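Local coordinates for Lmo0488 protein (Listeria monocytogenes serovar 1/2a, PDB 5TED) that probably binds DNA as a LysR-type transcriptional regulator that switches on protocatechuate biosynthesis genes when its effector-binding domain, the part present here, takes up shikimate, at residues S1-F9 against S190-D198. Numbering follows the deposited sequence.
Sequences SHGNIDLGF and SPASKAFKD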
loop_
_atom_site.group_PDB
_atom_site.type_symbol
_atom_site.label_atom_id
_atom_site.label_comp_id
_atom_site.label_asym_id
_atom_site.label_seq_id
_atom_site.Cartn_x
_atom_site.Cartn_y
_atom_site.Cartn_z
ATOM N N SER A 1 -24.390 5.421 -20.385
ATOM C CA SER A 1 -24.041 5.883 -19.048
ATOM C C SER A 1 -22.853 6.849 -19.059
ATOM O O SER A 1 -21.949 6.747 -19.892
ATOM C CB SER A 1 -23.739 4.692 -18.148
ATOM O OG SER A 1 -24.893 4.302 -17.429
ATOM N N HIS A 2 -22.866 7.804 -18.133
ATOM C CA HIS A 2 -21.746 8.723 -17.990
ATOM C C HIS A 2 -21.667 9.146 -16.529
ATOM O O HIS A 2 -22.386 8.630 -15.673
ATOM C CB HIS A 2 -21.886 9.903 -18.954
ATOM C CG HIS A 2 -23.008 10.834 -18.621
ATOM N ND1 HIS A 2 -24.294 10.638 -19.073
ATOM C CD2 HIS A 2 -23.034 11.981 -17.896
ATOM C CE1 HIS A 2 -25.065 11.617 -18.633
ATOM N NE2 HIS A 2 -24.326 12.441 -17.913
ATOM N N GLY A 3 -20.780 10.072 -16.229
ATOM C CA GLY A 3 -20.535 10.399 -14.842
ATOM C C GLY A 3 -19.318 9.679 -14.301
ATOM O O GLY A 3 -18.673 8.861 -14.967
ATOM N N ASN A 4 -19.030 10.002 -13.048
ATOM C CA ASN A 4 -17.857 9.524 -12.345
ATOM C C ASN A 4 -18.267 8.611 -11.203
ATOM O O ASN A 4 -19.349 8.756 -10.633
ATOM C CB ASN A 4 -17.049 10.687 -11.779
ATOM C CG ASN A 4 -15.810 10.219 -11.049
ATOM O OD1 ASN A 4 -14.858 9.761 -11.669
ATOM N ND2 ASN A 4 -15.812 10.337 -9.723
ATOM N N ILE A 5 -17.392 7.662 -10.885
ATOM C CA ILE A 5 -17.571 6.765 -9.753
ATOM C C ILE A 5 -16.353 6.905 -8.857
ATOM O O ILE A 5 -15.217 6.671 -9.295
ATOM C CB ILE A 5 -17.755 5.299 -10.176
ATOM C CG1 ILE A 5 -19.029 5.142 -11.002
ATOM C CG2 ILE A 5 -17.757 4.393 -8.919
ATOM C CD1 ILE A 5 -19.144 3.811 -11.697
ATOM N N ASP A 6 -16.581 7.293 -7.611
ATOM C CA ASP A 6 -15.510 7.309 -6.624
ATOM C C ASP A 6 -15.564 5.996 -5.866
ATOM O O ASP A 6 -16.499 5.748 -5.097
ATOM C CB ASP A 6 -15.641 8.497 -5.683
ATOM C CG ASP A 6 -15.362 9.807 -6.376
ATOM O OD1 ASP A 6 -14.406 9.868 -7.191
ATOM O OD2 ASP A 6 -16.102 10.759 -6.108
ATOM N N LEU A 7 -14.548 5.165 -6.063
ATOM C CA LEU A 7 -14.528 3.823 -5.496
ATOM C C LEU A 7 -13.390 3.726 -4.490
ATOM O O LEU A 7 -12.220 3.890 -4.854
ATOM C CB LEU A 7 -14.364 2.801 -6.614
ATOM C CG LEU A 7 -14.295 1.353 -6.167
ATOM C CD1 LEU A 7 -15.681 0.935 -5.610
ATOM C CD2 LEU A 7 -13.887 0.544 -7.391
ATOM N N GLY A 8 -13.724 3.428 -3.242
ATOM C CA GLY A 8 -12.733 3.212 -2.191
ATOM C C GLY A 8 -12.635 1.734 -1.863
ATOM O O GLY A 8 -13.646 1.039 -1.836
ATOM N N PHE A 9 -11.415 1.259 -1.607
ATOM C CA PHE A 9 -11.254 -0.169 -1.366
ATOM C C PHE A 9 -10.045 -0.477 -0.490
ATOM O O PHE A 9 -9.093 0.305 -0.385
ATOM C CB PHE A 9 -11.181 -0.944 -2.685
ATOM C CG PHE A 9 -10.124 -0.469 -3.653
ATOM C CD1 PHE A 9 -8.820 -0.942 -3.566
ATOM C CD2 PHE A 9 -10.452 0.397 -4.698
ATOM C CE1 PHE A 9 -7.851 -0.557 -4.492
ATOM C CE2 PHE A 9 -9.487 0.794 -5.626
ATOM C CZ PHE A 9 -8.192 0.319 -5.526
ATOM N N SER A 190 -26.071 7.040 -8.385
ATOM C CA SER A 190 -26.076 7.531 -9.755
ATOM C C SER A 190 -26.242 6.384 -10.750
ATOM O O SER A 190 -25.977 5.224 -10.426
ATOM C CB SER A 190 -24.784 8.272 -10.067
ATOM O OG SER A 190 -23.723 7.374 -10.332
ATOM N N PRO A 191 -26.686 6.683 -11.976
ATOM C CA PRO A 191 -26.822 5.607 -12.966
ATOM C C PRO A 191 -25.526 4.846 -13.194
ATOM O O PRO A 191 -25.554 3.615 -13.299
ATOM C CB PRO A 191 -27.301 6.352 -14.219
ATOM C CG PRO A 191 -28.027 7.553 -13.672
ATOM C CD PRO A 191 -27.229 7.963 -12.474
ATOM N N ALA A 192 -24.388 5.546 -13.269
ATOM C CA ALA A 192 -23.103 4.870 -13.447
ATOM C C ALA A 192 -22.755 4.006 -12.242
ATOM O O ALA A 192 -22.338 2.848 -12.399
ATOM C CB ALA A 192 -21.999 5.901 -13.700
ATOM N N SER A 193 -22.923 4.546 -11.023
ATOM C CA SER A 193 -22.575 3.786 -9.821
ATOM C C SER A 193 -23.459 2.564 -9.680
ATOM O O SER A 193 -22.990 1.490 -9.292
ATOM C CB SER A 193 -22.690 4.644 -8.556
ATOM O OG SER A 193 -21.751 5.696 -8.563
ATOM N N LYS A 194 -24.754 2.723 -9.958
ATOM C CA LYS A 194 -25.660 1.584 -9.929
ATOM C C LYS A 194 -25.263 0.539 -10.963
ATOM O O LYS A 194 -25.232 -0.659 -10.668
ATOM C CB LYS A 194 -27.094 2.073 -10.146
ATOM C CG LYS A 194 -28.110 0.976 -10.408
ATOM C CD LYS A 194 -28.343 0.105 -9.183
ATOM C CE LYS A 194 -29.465 -0.900 -9.424
ATOM N NZ LYS A 194 -29.501 -1.948 -8.362
ATOM N N ALA A 195 -24.925 0.972 -12.174
ATOM C CA ALA A 195 -24.508 0.016 -13.185
ATOM C C ALA A 195 -23.281 -0.746 -12.717
ATOM O O ALA A 195 -23.208 -1.970 -12.868
ATOM C CB ALA A 195 -24.238 0.720 -14.516
ATOM N N PHE A 196 -22.322 -0.045 -12.102
ATOM C CA PHE A 196 -21.128 -0.730 -11.632
ATOM C C PHE A 196 -21.418 -1.652 -10.451
ATOM O O PHE A 196 -20.867 -2.757 -10.377
ATOM C CB PHE A 196 -20.046 0.268 -11.250
ATOM C CG PHE A 196 -18.768 -0.396 -10.837
ATOM C CD1 PHE A 196 -17.927 -0.942 -11.798
ATOM C CD2 PHE A 196 -18.420 -0.496 -9.494
ATOM C CE1 PHE A 196 -16.747 -1.572 -11.441
ATOM C CE2 PHE A 196 -17.235 -1.119 -9.118
ATOM C CZ PHE A 196 -16.403 -1.668 -10.094
ATOM N N LYS A 197 -22.240 -1.202 -9.500
ATOM C CA LYS A 197 -22.598 -2.057 -8.373
ATOM C C LYS A 197 -23.220 -3.361 -8.855
ATOM O O LYS A 197 -22.786 -4.450 -8.459
ATOM C CB LYS A 197 -23.555 -1.324 -7.433
ATOM C CG LYS A 197 -23.996 -2.141 -6.211
ATOM C CD LYS A 197 -25.091 -1.396 -5.427
ATOM C CE LYS A 197 -25.523 -2.172 -4.192
ATOM N NZ LYS A 197 -26.531 -1.385 -3.423
ATOM N N ASP A 198 -24.246 -3.270 -9.707
ATOM C CA ASP A 198 -24.900 -4.479 -10.204
ATOM C C ASP A 198 -23.925 -5.363 -10.975
ATOM O O ASP A 198 -23.913 -6.592 -10.806
ATOM C CB ASP A 198 -26.085 -4.111 -11.099
ATOM C CG ASP A 198 -27.225 -3.454 -10.334
ATOM O OD1 ASP A 198 -27.230 -3.503 -9.084
ATOM O OD2 ASP A 198 -28.136 -2.909 -10.995
HETATM O O HOH W 1 -24.263 8.425 -13.647
HETATM O O HOH W 2 -22.088 9.279 -11.639
#
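I5 and A192 meet at the middle of this contact, which is built mainly from apolar side chains. The I5 side chain reaches the first turn of helix 191-208, and its CD1 lies 3.4 Å from A192 O. The same methyl group touches F196 CB at 3.7 Å. I5 CG1 passes S193 OG at 3.7 Å. The A192 methyl, CB, packs against H2 O at 3.4 Å, and I34 touches both A192 and I5. Further along the strand, L7 CD2 meets F196 CE2 at 4.1 Å, and the two side chains cross at about a right angle. F196 has CG anti to its backbone N (chi1 -177°), a torsion that places the ring beside L7. F25 and F36 also meet this ring, both edge-to-face, and L57 touches it too.

The pairing joins the first strand of the LysR effector-binding domain to its C-terminal helix. The domain has the two-lobed periplasmic-binding-protein fold. Strand 4-10 runs parallel to its neighbours 35-41 and 57-60. The axes of strand 4-9 and helix residues 191-198 cross at -54°. The bound shikimate is remote, about 14 Å from the L7 side chain.

Polar links across the contact run through water. One water donates to H2 O and accepts from A192 N, 2.9 Å away, so a first-turn amide of the helix is satisfied. A second water donates to N4 O and hydrogen-bonds S190 OG. S190 is the N-cap residue: its OG accepts from S193 N at 3.0 Å, with a nearly straight N-H...O angle of 165°. One hydroxyl thus caps the helix and joins the water link to the strand.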